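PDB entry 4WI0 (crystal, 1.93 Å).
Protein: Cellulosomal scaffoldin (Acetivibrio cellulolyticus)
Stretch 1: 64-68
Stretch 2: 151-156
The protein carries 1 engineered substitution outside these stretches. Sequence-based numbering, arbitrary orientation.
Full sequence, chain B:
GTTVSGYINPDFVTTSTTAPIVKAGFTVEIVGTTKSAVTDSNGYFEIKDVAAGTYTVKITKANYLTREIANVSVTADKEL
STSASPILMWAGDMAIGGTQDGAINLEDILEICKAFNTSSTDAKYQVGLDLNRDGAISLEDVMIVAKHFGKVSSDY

Stretch 1, residues 64-68: YLTRE
Stretch 2 151-156: KVSSDY

The contact is a docking of the chain's C-terminal tail against an extended segment far earlier in the sequence, in which two side-chain hydroxyls bond to consecutive backbone carbonyls while a terminal tyrosine ring packs between a leucine and an arginine.

Residues 64-68 run extended, with phi/psi of -119/149 at Tyr64, -73/120 at Leu65, -58/137 at Thr66, -116/141 at Arg67 and -123/132 at Glu68; Arg67 and Glu68 belong to a strand that continues later in the chain. The tail behaves differently. Lys151 (-100/158) and Val152 (-129/176) are extended, after which Ser153 (-61/-34), Ser154 (-71/-5) and Asp155 (-85/-14) form a 3-10 segment, and Tyr156, with phi -57, ends the chain. Two contacts steady this turn: Val152 N donates to Asp155 OD2 at 2.9 Å, nearly straight at 168°, and Asp155 N donates to Val152 O at 3.1 Å. Asp155 thus serves the fold of the tail, its chi1 m and chi2 -40°, without touching the other segment. In register, the CA atoms of Arg67 and Ser153 lie 5.9 Å apart.

Across the interface, no direct backbone-to-backbone hydrogen bond forms; side-chain hydroxyls do the work. Ser153, chi1 m, donates from OG to Thr66 O at 2.8 Å, a reach suited to a short side chain close to the partner backbone. Tyr156 uses its length instead: with CA-to-CB pointing toward the other stretch, chi1 -84° (m) and chi2 -70°, it carries OH to Leu65 O at 2.7 Å, again as donor. Both carbonyls lie at the ring edge, near its plane, so the ring faces remain free for other packing.

Leu65, buried and pointing toward the tail with chi1 t and chi2 p, supplies the apolar part. Its CD2 lies 3.8 Å from Tyr156 CE2 and 3.6 Å from Val152 O, while its CD1 is 3.6 Å from Ser153 OG, so the branched end fills the space beside the two hydroxyl-bearing residues. Thr66, chi1 m, directs CA-to-CB away and contributes mainly through its carbonyl.

Arg67 is stretched out, chi1 through chi3 all t and chi4 164°, and lays its chain across one face of the Tyr156 ring. Its CD stands 3.8 Å from the ring centroid, only 17° off the normal, a CH-pi contact; NH1 comes within 3.5 Å of Tyr156 CD1, which lies over one face of the guanidinium. An arginine suits this place because its methylenes can cover an aromatic face while its charge remains available. That charge meets the terminal carboxylate in a long salt bridge, Arg67 NH2 to Tyr156 OXT at 4.0 Å; the oxygen lies well out of the guanidinium plane, so the attraction is between charges alone.

Water extends the contact beyond Arg67. Water 1 accepts from Glu68 N at 2.9 Å and can donate to Ser153 O at 2.7 Å, linking the two backbones where they do not bond directly.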

# COMPACT_ATOMS: atom_id res chain seq x y z
N TYR B 64 -11.26 10.32 3.61
CA TYR B 64 -10.96 9.92 4.99
C TYR B 64 -12.24 9.58 5.73
O TYR B 64 -13.29 10.18 5.47
CB TYR B 64 -10.27 11.05 5.76
CG TYR B 64 -8.82 11.21 5.41
CD1 TYR B 64 -8.44 11.88 4.27
CD2 TYR B 64 -7.82 10.69 6.23
CE1 TYR B 64 -7.10 12.02 3.93
CE2 TYR B 64 -6.48 10.83 5.90
CZ TYR B 64 -6.13 11.49 4.74
OH TYR B 64 -4.79 11.64 4.41
N LEU B 65 -12.14 8.65 6.67
CA LEU B 65 -13.27 8.26 7.51
C LEU B 65 -13.57 9.38 8.52
O LEU B 65 -12.72 9.76 9.33
CB LEU B 65 -12.97 6.96 8.23
CG LEU B 65 -14.10 6.32 9.00
CD1 LEU B 65 -15.16 5.77 8.05
CD2 LEU B 65 -13.54 5.22 9.89
N THR B 66 -14.78 9.91 8.45
CA THR B 66 -15.21 11.00 9.31
C THR B 66 -15.08 10.61 10.78
O THR B 66 -15.39 9.48 11.17
CB THR B 66 -16.64 11.45 8.93
OG1 THR B 66 -16.60 12.07 7.64
CG2 THR B 66 -17.22 12.44 9.96
N ARG B 67 -14.57 11.53 11.60
CA ARG B 67 -14.39 11.31 13.02
C ARG B 67 -15.26 12.26 13.83
O ARG B 67 -15.42 13.43 13.48
CB ARG B 67 -12.91 11.51 13.41
CG ARG B 67 -12.61 11.24 14.87
CD ARG B 67 -11.12 11.04 15.12
NE ARG B 67 -10.85 10.56 16.48
CZ ARG B 67 -9.71 10.01 16.89
NH1 ARG B 67 -8.68 9.83 16.05
NH2 ARG B 67 -9.59 9.61 18.15
N GLU B 68 -15.82 11.75 14.92
CA GLU B 68 -16.53 12.58 15.89
C GLU B 68 -15.91 12.40 17.26
O GLU B 68 -15.67 11.27 17.70
CB GLU B 68 -18.03 12.25 15.90
CG GLU B 68 -18.74 12.67 14.63
CD GLU B 68 -20.23 12.38 14.65
OE1 GLU B 68 -21.02 13.32 14.90
OE2 GLU B 68 -20.64 11.22 14.42
N LYS B 151 -13.57 -1.20 9.37
CA LYS B 151 -13.95 -0.24 10.41
C LYS B 151 -14.94 0.82 9.93
O LYS B 151 -15.05 1.10 8.74
CB LYS B 151 -12.70 0.46 10.98
CG LYS B 151 -11.70 -0.46 11.66
CD LYS B 151 -12.26 -1.08 12.94
CE LYS B 151 -11.45 -2.28 13.39
NZ LYS B 151 -11.52 -3.41 12.41
N VAL B 152 -15.65 1.40 10.90
CA VAL B 152 -16.62 2.47 10.65
C VAL B 152 -16.30 3.63 11.59
O VAL B 152 -15.40 3.52 12.42
CB VAL B 152 -18.08 1.97 10.85
CG1 VAL B 152 -18.40 0.87 9.84
CG2 VAL B 152 -18.32 1.48 12.27
N SER B 153 -17.02 4.74 11.47
CA SER B 153 -16.65 5.96 12.21
C SER B 153 -16.69 5.78 13.74
O SER B 153 -15.88 6.37 14.44
CB SER B 153 -17.53 7.15 11.78
OG SER B 153 -17.25 7.48 10.42
N SER B 154 -17.61 4.96 14.24
CA SER B 154 -17.74 4.75 15.69
C SER B 154 -16.58 3.93 16.31
O SER B 154 -16.54 3.77 17.52
CB SER B 154 -19.08 4.09 16.02
OG SER B 154 -19.23 2.86 15.34
N ASP B 155 -15.67 3.40 15.48
CA ASP B 155 -14.53 2.62 15.97
C ASP B 155 -13.33 3.48 16.38
O ASP B 155 -12.41 2.98 17.02
CB ASP B 155 -14.08 1.60 14.92
CG ASP B 155 -15.13 0.55 14.63
OD1 ASP B 155 -15.80 0.07 15.58
OD2 ASP B 155 -15.29 0.18 13.46
N TYR B 156 -13.32 4.76 16.00
CA TYR B 156 -12.25 5.70 16.44
C TYR B 156 -12.17 5.76 17.95
O TYR B 156 -13.18 5.65 18.64
CB TYR B 156 -12.50 7.13 15.95
CG TYR B 156 -12.03 7.45 14.56
CD1 TYR B 156 -10.68 7.54 14.26
CD2 TYR B 156 -12.95 7.71 13.55
CE1 TYR B 156 -10.25 7.86 12.98
CE2 TYR B 156 -12.53 8.02 12.27
CZ TYR B 156 -11.18 8.10 11.99
OH TYR B 156 -10.78 8.42 10.71
OXT TYR B 156 -11.11 5.97 18.52
O HOH W 1 -16.22 8.87 15.41
O HOH W 2 -15.55 8.08 18.09